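Sulfatase (Bacteroides fragilis CAG:558, PDB 6USS) probably hydrolyses sulfate esters as a calcium-dependent arylsulfatase of the gut microbiome. Local coordinates at residues A[271-276]-A[289-294]; A[61-65]-A[275-279]; A[39-44]-A[295-299]. The protein carries 1 engineered substitution. All blocks are in the same frame, centred on the assembly; numbering follows the deposited sequence.

Contact 1: A[271-276]-A[289-294]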
loop_
_atom_site.group_PDB
_atom_site.type_symbol
_atom_site.label_atom_id
_atom_site.label_comp_id
_atom_site.label_asym_id
_atom_site.label_seq_id
_atom_site.Cartn_x
_atom_site.Cartn_y
_atom_site.Cartn_z
ATOM N N ARG A 271 28.077 -12.826 15.919
ATOM C CA ARG A 271 27.482 -12.779 17.251
ATOM C C ARG A 271 27.417 -14.154 17.906
ATOM O O ARG A 271 27.454 -14.259 19.135
ATOM C CB ARG A 271 26.080 -12.183 17.177
ATOM C CG ARG A 271 26.065 -10.764 16.666
ATOM C CD ARG A 271 24.665 -10.189 16.687
ATOM N NE ARG A 271 23.832 -10.781 15.644
ATOM C CZ ARG A 271 22.533 -10.545 15.511
ATOM N NH1 ARG A 271 21.915 -9.719 16.344
ATOM N NH2 ARG A 271 21.858 -11.128 14.545
ATOM N N PHE A 272 27.318 -15.217 17.125
ATOM C CA PHE A 272 27.116 -16.534 17.706
ATOM C C PHE A 272 28.049 -17.597 17.156
ATOM O O PHE A 272 28.134 -18.682 17.746
ATOM C CB PHE A 272 25.663 -16.989 17.493
ATOM C CG PHE A 272 24.659 -15.884 17.646
ATOM C CD1 PHE A 272 24.363 -15.369 18.905
ATOM C CD2 PHE A 272 24.014 -15.356 16.542
ATOM C CE1 PHE A 272 23.435 -14.343 19.056
ATOM C CE2 PHE A 272 23.078 -14.331 16.681
ATOM C CZ PHE A 272 22.785 -13.831 17.940
ATOM N N TYR A 273 28.749 -17.318 16.060
ATOM C CA TYR A 273 29.433 -18.374 15.328
ATOM C C TYR A 273 30.451 -19.094 16.205
ATOM O O TYR A 273 30.402 -20.321 16.348
ATOM C CB TYR A 273 30.093 -17.785 14.092
ATOM C CG TYR A 273 30.950 -18.766 13.364
ATOM C CD1 TYR A 273 30.386 -19.728 12.534
ATOM C CD2 TYR A 273 32.326 -18.729 13.493
ATOM C CE1 TYR A 273 31.173 -20.631 11.861
ATOM C CE2 TYR A 273 33.124 -19.621 12.817
ATOM C CZ TYR A 273 32.546 -20.570 12.003
ATOM O OH TYR A 273 33.354 -21.448 11.335
ATOM N N GLN A 274 31.371 -18.343 16.818
ATOM C CA GLN A 274 32.469 -18.961 17.557
ATOM C C GLN A 274 31.969 -19.782 18.737
ATOM O O GLN A 274 32.591 -20.790 19.101
ATOM C CB GLN A 274 33.463 -17.894 18.034
ATOM C CG GLN A 274 34.769 -18.465 18.586
ATOM C CD GLN A 274 35.466 -19.380 17.587
ATOM O OE1 GLN A 274 35.662 -19.021 16.423
ATOM N NE2 GLN A 274 35.832 -20.571 18.036
ATOM N N LYS A 275 30.852 -19.381 19.344
ATOM C CA LYS A 275 30.319 -20.164 20.453
ATOM C C LYS A 275 30.047 -21.607 20.030
ATOM O O LYS A 275 30.380 -22.552 20.758
ATOM C CB LYS A 275 29.053 -19.503 21.006
ATOM C CG LYS A 275 28.374 -20.337 22.105
ATOM C CD LYS A 275 27.101 -19.673 22.631
ATOM C CE LYS A 275 26.086 -19.423 21.529
ATOM N NZ LYS A 275 24.804 -18.902 22.111
ATOM N N TYR A 276 29.466 -21.803 18.841
ATOM C CA TYR A 276 29.161 -23.163 18.406
ATOM C C TYR A 276 30.419 -23.915 17.994
ATOM O O TYR A 276 30.509 -25.134 18.197
ATOM C CB TYR A 276 28.135 -23.136 17.270
ATOM C CG TYR A 276 26.795 -22.657 17.754
ATOM C CD1 TYR A 276 25.990 -23.488 18.523
ATOM C CD2 TYR A 276 26.346 -21.364 17.483
ATOM C CE1 TYR A 276 24.767 -23.063 18.991
ATOM C CE2 TYR A 276 25.101 -20.918 17.958
ATOM C CZ TYR A 276 24.323 -21.780 18.717
ATOM O OH TYR A 276 23.097 -21.394 19.209
ATOM N N ALA A 289 23.698 -23.226 13.098
ATOM C CA ALA A 289 23.263 -22.944 14.465
ATOM C C ALA A 289 23.187 -21.448 14.734
ATOM O O ALA A 289 22.273 -20.977 15.425
ATOM C CB ALA A 289 24.215 -23.605 15.461
ATOM N N ALA A 290 24.140 -20.686 14.185
ATOM C CA ALA A 290 24.162 -19.249 14.401
ATOM C C ALA A 290 23.006 -18.558 13.677
ATOM O O ALA A 290 22.424 -17.601 14.205
ATOM C CB ALA A 290 25.515 -18.686 13.973
ATOM N N LEU A 291 22.640 -19.035 12.478
ATOM C CA LEU A 291 21.443 -18.514 11.815
ATOM C C LEU A 291 20.201 -18.783 12.653
ATOM O O LEU A 291 19.340 -17.911 12.802
ATOM C CB LEU A 291 21.271 -19.140 10.434
ATOM C CG LEU A 291 22.234 -18.689 9.347
ATOM C CD1 LEU A 291 21.694 -19.033 7.928
ATOM C CD2 LEU A 291 22.508 -17.209 9.512
ATOM N N ILE A 292 20.107 -19.993 13.215
ATOM C CA ILE A 292 18.956 -20.378 14.024
ATOM C C ILE A 292 18.844 -19.476 15.244
ATOM O O ILE A 292 17.746 -19.050 15.616
ATOM C CB ILE A 292 19.058 -21.866 14.414
ATOM C CG1 ILE A 292 18.706 -22.760 13.214
ATOM C CG2 ILE A 292 18.196 -22.181 15.620
ATOM C CD1 ILE A 292 19.177 -24.194 13.360
ATOM N N GLU A 293 19.976 -19.139 15.861
ATOM C CA GLU A 293 19.921 -18.372 17.096
ATOM C C GLU A 293 19.605 -16.908 16.838
ATOM O O GLU A 293 18.941 -16.269 17.658
ATOM C CB GLU A 293 21.232 -18.504 17.877
ATOM C CG GLU A 293 21.057 -18.124 19.358
ATOM C CD GLU A 293 22.360 -17.999 20.154
ATOM O OE1 GLU A 293 23.390 -18.585 19.754
ATOM O OE2 GLU A 293 22.332 -17.316 21.207
ATOM N N GLY A 294 20.061 -16.364 15.711
ATOM C CA GLY A 294 19.742 -14.984 15.391
ATOM C C GLY A 294 18.285 -14.813 15.009
ATOM O O GLY A 294 17.674 -13.782 15.307
HETATM O O HOH W 1 18.921 -11.255 15.080
HETATM O O HOH W 2 21.196 -22.454 17.540
#
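Phe272 and Ala290 bring the two backbones closest, their CA atoms 5.2 Å apart, while one helical turn on, the CA atoms of Tyr276 and Ala289 stand 7.1 Å apart. Phe272 is the N-cap residue of the helix that begins at Tyr273; 289-294 is helical throughout. Tyr276 lays its ring over Ala289: CB of Ala289 sits 3.4 Å from the centroid of the Tyr276 ring and only 5° off its normal, a CH-pi contact over the face. Glu293 OE1 accepts a hydrogen bond from Tyr276 OH at 2.9 Å, coming from above the carboxylate plane. Lys275 NZ forms a salt bridge to the same Glu293 OE1 at 2.8 Å, on the syn side, tilted 24° out of the carboxylate plane toward the face the hydroxyl also uses, so two donors grip one oxygen. The lysine chain bends at chi3 (58°), turning its ammonium toward the carboxylate; that ammonium also pairs with Glu65. Glu293 CB lies toward the rim of one Phe272 face, Arg271 CB over the centre of the opposite one, and Glu293 OE1 comes to 3.5 Å from Phe272 CD1. A water bridges Tyr276 OH and Ala289 O. Short helix 273-279 folds back on long helix 283-308 after a brief connection; Tyr276 also touches Ala286, and the Arg271 side chain, its guanidinium paired with Asp269 and Glu233, packs on Lys297.

Contact 2: A[61-65]-A[275-279]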
loop_
_atom_site.group_PDB
_atom_site.type_symbol
_atom_site.label_atom_id
_atom_site.label_comp_id
_atom_site.label_asym_id
_atom_site.label_seq_id
_atom_site.Cartn_x
_atom_site.Cartn_y
_atom_site.Cartn_z
ATOM N N ASN A 61 18.299 -30.862 19.151
ATOM C CA ASN A 61 17.757 -30.081 20.258
ATOM C C ASN A 61 18.844 -29.735 21.251
ATOM O O ASN A 61 18.893 -28.610 21.761
ATOM C CB ASN A 61 16.641 -30.840 20.967
ATOM C CG ASN A 61 15.460 -31.096 20.076
ATOM O OD1 ASN A 61 14.797 -32.122 20.188
ATOM N ND2 ASN A 61 15.188 -30.167 19.183
ATOM N N GLU A 62 19.740 -30.684 21.526
ATOM C CA GLU A 62 20.822 -30.407 22.462
ATOM C C GLU A 62 21.748 -29.313 21.937
ATOM O O GLU A 62 22.237 -28.490 22.718
ATOM C CB GLU A 62 21.612 -31.685 22.773
ATOM C CG GLU A 62 20.827 -32.836 23.428
ATOM C CD GLU A 62 20.327 -32.535 24.848
ATOM O OE1 GLU A 62 20.451 -31.381 25.328
ATOM O OE2 GLU A 62 19.798 -33.468 25.491
ATOM N N VAL A 63 22.000 -29.268 20.624
ATOM C CA VAL A 63 23.031 -28.342 20.143
ATOM C C VAL A 63 22.494 -26.942 19.804
ATOM O O VAL A 63 23.198 -25.949 20.011
ATOM C CB VAL A 63 23.814 -28.939 18.946
ATOM C CG1 VAL A 63 24.299 -30.325 19.269
ATOM C CG2 VAL A 63 23.004 -28.941 17.641
ATOM N N TYR A 64 21.268 -26.823 19.299
ATOM C CA TYR A 64 20.765 -25.507 18.922
ATOM C C TYR A 64 20.300 -24.737 20.153
ATOM O O TYR A 64 20.079 -25.299 21.226
ATOM C CB TYR A 64 19.617 -25.628 17.913
ATOM C CG TYR A 64 20.030 -26.300 16.617
ATOM C CD1 TYR A 64 21.202 -25.924 15.962
ATOM C CD2 TYR A 64 19.249 -27.302 16.047
ATOM C CE1 TYR A 64 21.597 -26.536 14.783
ATOM C CE2 TYR A 64 19.630 -27.919 14.858
ATOM C CZ TYR A 64 20.814 -27.534 14.228
ATOM O OH TYR A 64 21.212 -28.141 13.046
ATOM N N GLU A 65 20.161 -23.426 19.994
ATOM C CA GLU A 65 19.734 -22.561 21.095
ATOM C C GLU A 65 18.620 -21.631 20.616
ATOM O O GLU A 65 18.877 -20.596 19.993
ATOM C CB GLU A 65 20.914 -21.789 21.658
ATOM C CG GLU A 65 21.949 -22.688 22.302
ATOM C CD GLU A 65 23.181 -21.928 22.742
ATOM O OE1 GLU A 65 23.109 -20.682 22.855
ATOM O OE2 GLU A 65 24.230 -22.568 22.961
ATOM N N LYS A 275 30.852 -19.381 19.344
ATOM C CA LYS A 275 30.319 -20.164 20.453
ATOM C C LYS A 275 30.047 -21.607 20.030
ATOM O O LYS A 275 30.380 -22.552 20.758
ATOM C CB LYS A 275 29.053 -19.503 21.006
ATOM C CG LYS A 275 28.374 -20.337 22.105
ATOM C CD LYS A 275 27.101 -19.673 22.631
ATOM C CE LYS A 275 26.086 -19.423 21.529
ATOM N NZ LYS A 275 24.804 -18.902 22.111
ATOM N N TYR A 276 29.466 -21.803 18.841
ATOM C CA TYR A 276 29.161 -23.163 18.406
ATOM C C TYR A 276 30.419 -23.915 17.994
ATOM O O TYR A 276 30.509 -25.134 18.197
ATOM C CB TYR A 276 28.135 -23.136 17.270
ATOM C CG TYR A 276 26.795 -22.657 17.754
ATOM C CD1 TYR A 276 25.990 -23.488 18.523
ATOM C CD2 TYR A 276 26.346 -21.364 17.483
ATOM C CE1 TYR A 276 24.767 -23.063 18.991
ATOM C CE2 TYR A 276 25.101 -20.918 17.958
ATOM C CZ TYR A 276 24.323 -21.780 18.717
ATOM O OH TYR A 276 23.097 -21.394 19.209
ATOM N N ILE A 277 31.393 -23.212 17.418
ATOM C CA ILE A 277 32.683 -23.831 17.144
ATOM C C ILE A 277 33.296 -24.332 18.443
ATOM O O ILE A 277 33.939 -25.389 18.478
ATOM C CB ILE A 277 33.617 -22.840 16.416
ATOM C CG1 ILE A 277 33.069 -22.473 15.033
ATOM C CG2 ILE A 277 34.994 -23.436 16.241
ATOM C CD1 ILE A 277 33.257 -23.568 13.986
ATOM N N ASP A 278 33.079 -23.596 19.541
ATOM C CA ASP A 278 33.581 -24.023 20.841
ATOM C C ASP A 278 32.759 -25.170 21.419
ATOM O O ASP A 278 33.286 -25.976 22.189
ATOM C CB ASP A 278 33.597 -22.842 21.808
ATOM C CG ASP A 278 34.599 -21.765 21.403
ATOM O OD1 ASP A 278 35.670 -22.110 20.848
ATOM O OD2 ASP A 278 34.312 -20.570 21.636
ATOM N N LYS A 279 31.471 -25.256 21.072
ATOM C CA LYS A 279 30.650 -26.399 21.462
ATOM C C LYS A 279 31.093 -27.681 20.772
ATOM O O LYS A 279 30.697 -28.776 21.195
ATOM C CB LYS A 279 29.181 -26.138 21.114
ATOM C CG LYS A 279 28.262 -25.761 22.263
ATOM C CD LYS A 279 26.875 -25.438 21.703
ATOM C CE LYS A 279 25.851 -25.256 22.789
ATOM N NZ LYS A 279 24.482 -25.167 22.204
HETATM O O HOH W 2 21.196 -22.454 17.540
#
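Glu65, Lys275 and Lys279 form a salt-bridge network that ties the end of helix 59-63 and the loop after it to helix 273-279. The ionic pairs use both carboxylate oxygens: Glu65 OE1 meets Lys275 NZ at 2.6 Å on its syn side but 31° out of the carboxylate plane, whereas Glu65 OE2 receives Lys279 NZ at 2.7 Å through its anti lone pair. The two lysines lie one helical turn apart on the same helix, and both come toward the carboxylate from the direction opposite to the glutamate chain, which is extended beyond CG (chi2 175°). Such a pairing probably favours the ionised carboxylate and holds its rotation. Lys275 has a second carboxylate partner in Glu293. Among hydrogen bonds to the main chain, Lys279 NZ also donates to Val63 O at 2.7 Å, from above the carbonyl plane, so this ammonium links a main-chain oxygen with a side-chain one. A water accepts from Glu65 N and donates to Tyr276 OH, a hydroxyl that itself donates to Glu293. Packing falls to Tyr276: the Glu65 chain and the tyrosine lie alongside, running opposite ways, their carboxylate and ring planes 50° apart, with Glu65 CB 3.3 Å from Tyr276 OH. At the ring's edge, near its plane, Val63 O lies 3.4 Å from Tyr276 CE1.

Contact 3: A[39-44]-A[295-299]. With CA (calcium ion), chain C.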
loop_
_atom_site.group_PDB
_atom_site.type_symbol
_atom_site.label_atom_id
_atom_site.label_comp_id
_atom_site.label_asym_id
_atom_site.label_seq_id
_atom_site.Cartn_x
_atom_site.Cartn_y
_atom_site.Cartn_z
ATOM N N PHE A 39 4.998 -14.927 12.750
ATOM C CA PHE A 39 6.462 -14.951 12.668
ATOM C C PHE A 39 6.804 -16.192 11.850
ATOM O O PHE A 39 6.605 -17.326 12.307
ATOM C CB PHE A 39 7.066 -14.957 14.074
ATOM C CG PHE A 39 8.578 -14.842 14.139
ATOM C CD1 PHE A 39 9.387 -15.959 13.988
ATOM C CD2 PHE A 39 9.188 -13.633 14.439
ATOM C CE1 PHE A 39 10.780 -15.859 14.099
ATOM C CE2 PHE A 39 10.582 -13.525 14.549
ATOM C CZ PHE A 39 11.374 -14.634 14.374
ATOM N N MET A 40 7.281 -15.970 10.624
ATOM C CA MET A 40 7.519 -17.025 9.639
ATOM C C MET A 40 9.010 -17.110 9.351
ATOM O O MET A 40 9.613 -16.139 8.869
ATOM C CB MET A 40 6.747 -16.762 8.341
ATOM C CG MET A 40 6.933 -17.832 7.280
ATOM S SD MET A 40 6.064 -19.395 7.598
ATOM C CE MET A 40 4.376 -18.807 7.678
ATOM N N VAL A 41 9.596 -18.273 9.623
ATOM C CA VAL A 41 10.994 -18.537 9.308
ATOM C C VAL A 41 11.061 -19.288 7.989
ATOM O O VAL A 41 10.164 -20.064 7.645
ATOM C CB VAL A 41 11.672 -19.330 10.439
ATOM C CG1 VAL A 41 13.153 -19.411 10.203
ATOM C CG2 VAL A 41 11.361 -18.680 11.777
ATOM N N ASP A 42 12.126 -19.051 7.234
ATOM C CA ASP A 42 12.316 -19.672 5.928
ATOM C C ASP A 42 13.183 -20.928 6.028
ATOM O O ASP A 42 14.255 -20.901 6.639
ATOM C CB ASP A 42 12.963 -18.684 4.961
ATOM C CG ASP A 42 12.835 -19.126 3.540
ATOM O OD1 ASP A 42 11.848 -19.840 3.259
ATOM O OD2 ASP A 42 13.702 -18.772 2.707
ATOM N N ASP A 43 12.727 -22.021 5.409
ATOM C CA ASP A 43 13.519 -23.250 5.295
ATOM C C ASP A 43 13.965 -23.790 6.653
ATOM O O ASP A 43 15.019 -24.423 6.758
ATOM C CB ASP A 43 14.755 -23.048 4.403
ATOM C CG ASP A 43 14.401 -22.740 2.954
ATOM O OD1 ASP A 43 13.210 -22.895 2.608
ATOM O OD2 ASP A 43 15.313 -22.348 2.176
ATOM N N MET A 44 13.186 -23.551 7.705
ATOM C CA MET A 44 13.512 -24.051 9.034
ATOM C C MET A 44 12.896 -25.440 9.239
ATOM O O MET A 44 11.697 -25.632 9.014
ATOM C CB MET A 44 13.023 -23.064 10.098
ATOM C CG MET A 44 13.221 -23.517 11.542
ATOM S SD MET A 44 12.501 -22.416 12.780
ATOM C CE MET A 44 12.897 -23.291 14.301
ATOM N N MET A 295 17.706 -15.818 14.345
ATOM C CA MET A 295 16.259 -15.851 14.181
ATOM C C MET A 295 15.576 -15.792 15.539
ATOM O O MET A 295 14.662 -14.992 15.756
ATOM C CB MET A 295 15.846 -17.114 13.422
ATOM C CG MET A 295 14.338 -17.346 13.372
ATOM S SD MET A 295 13.706 -18.268 14.798
ATOM C CE MET A 295 14.489 -19.852 14.565
ATOM N N ASP A 296 16.020 -16.634 16.473
ATOM C CA ASP A 296 15.404 -16.689 17.791
ATOM C C ASP A 296 15.604 -15.386 18.570
ATOM O O ASP A 296 14.744 -15.010 19.381
ATOM C CB ASP A 296 15.961 -17.879 18.571
ATOM C CG ASP A 296 15.237 -18.099 19.898
ATOM O OD1 ASP A 296 14.176 -18.780 19.903
ATOM O OD2 ASP A 296 15.731 -17.604 20.935
ATOM N N LYS A 297 16.731 -14.693 18.353
ATOM C CA LYS A 297 16.928 -13.397 18.993
ATOM C C LYS A 297 15.897 -12.400 18.504
ATOM O O LYS A 297 15.388 -11.582 19.282
ATOM C CB LYS A 297 18.335 -12.871 18.718
ATOM C CG LYS A 297 18.589 -11.466 19.251
ATOM C CD LYS A 297 19.928 -10.921 18.742
ATOM C CE LYS A 297 20.250 -9.532 19.304
ATOM N NZ LYS A 297 19.253 -8.494 18.956
ATOM N N SER A 298 15.575 -12.462 17.209
ATOM C CA SER A 298 14.522 -11.614 16.664
ATOM C C SER A 298 13.180 -11.892 17.353
ATOM O O SER A 298 12.462 -10.955 17.738
ATOM C CB SER A 298 14.440 -11.822 15.151
ATOM O OG SER A 298 13.328 -11.150 14.578
ATOM N N LEU A 299 12.834 -13.179 17.527
ATOM C CA LEU A 299 11.586 -13.529 18.200
ATOM C C LEU A 299 11.561 -12.962 19.609
ATOM O O LEU A 299 10.564 -12.369 20.039
ATOM C CB LEU A 299 11.403 -15.043 18.236
ATOM C CG LEU A 299 10.156 -15.563 18.974
ATOM C CD1 LEU A 299 8.875 -15.354 18.163
ATOM C CD2 LEU A 299 10.317 -17.012 19.335
HETATM CA CA CA C . 11.339 -21.719 2.040
#
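Strand 35-41 of the central mixed sheet packs here against helix 283-308, just before the chain turns into the calcium site. Phe39 gives the helix both its face and its edge. Leu299 CD1 lies 4.1 Å from the centroid of the Phe39 ring, 12° off the normal, a CH-pi contact over one face. At the ring's edge the Met295 sulfur makes a Met-aromatic contact, SD being 3.9 Å from Phe39 CE1, and Ser298 OG lies near the ring plane, its hydrogen bonds going to Thr236 and His259. The short segments of strand and helix run antiparallel at 179° with their axes 10.6 Å apart, the layered alpha/beta packing of the alkaline phosphatase-like sulfatase fold. Met295 bends at chi2 (-87°) and chi3, bringing its CG to 3.6 Å from Val41 CG2 and its methyl CE to 3.7 Å from Met44 SD; the extended Met44 crosses it at about a right angle. Between Val41 and Met44 the chain supplies two metal ligands, Asp42 OD1 and Asp43 OD1, each 2.3 Å from the calcium ion. Asp322, Asn323 and the engineered Cys88 complete the site, while Lys165 and Lys348 form salt bridges with the second oxygens of Asp42 and Asp43.

How the contacts relate
Helix 283-308 runs through contacts 1 and 3, whose centres lie 13 Å apart: residues 289-294 meet helix 273-279 and the residues leading into it, and the next residues, 295-299, meet strand 35-41 of the mixed sheet. Contact 2, with its centre 8 Å from that of contact 1, shares Lys275, Tyr276 and one water with it. Contacts 2 and 3 are 17 Å apart between centres. In chain order come 39-44, 61-65, the 271-279 region and 289-299. From contact 2 through contact 1 to contact 3 the centres lie about 25, 22 and 11 Å from the centre of the chain, from a charged, partly buried rim to the buried strand end that carries two calcium-binding aspartates.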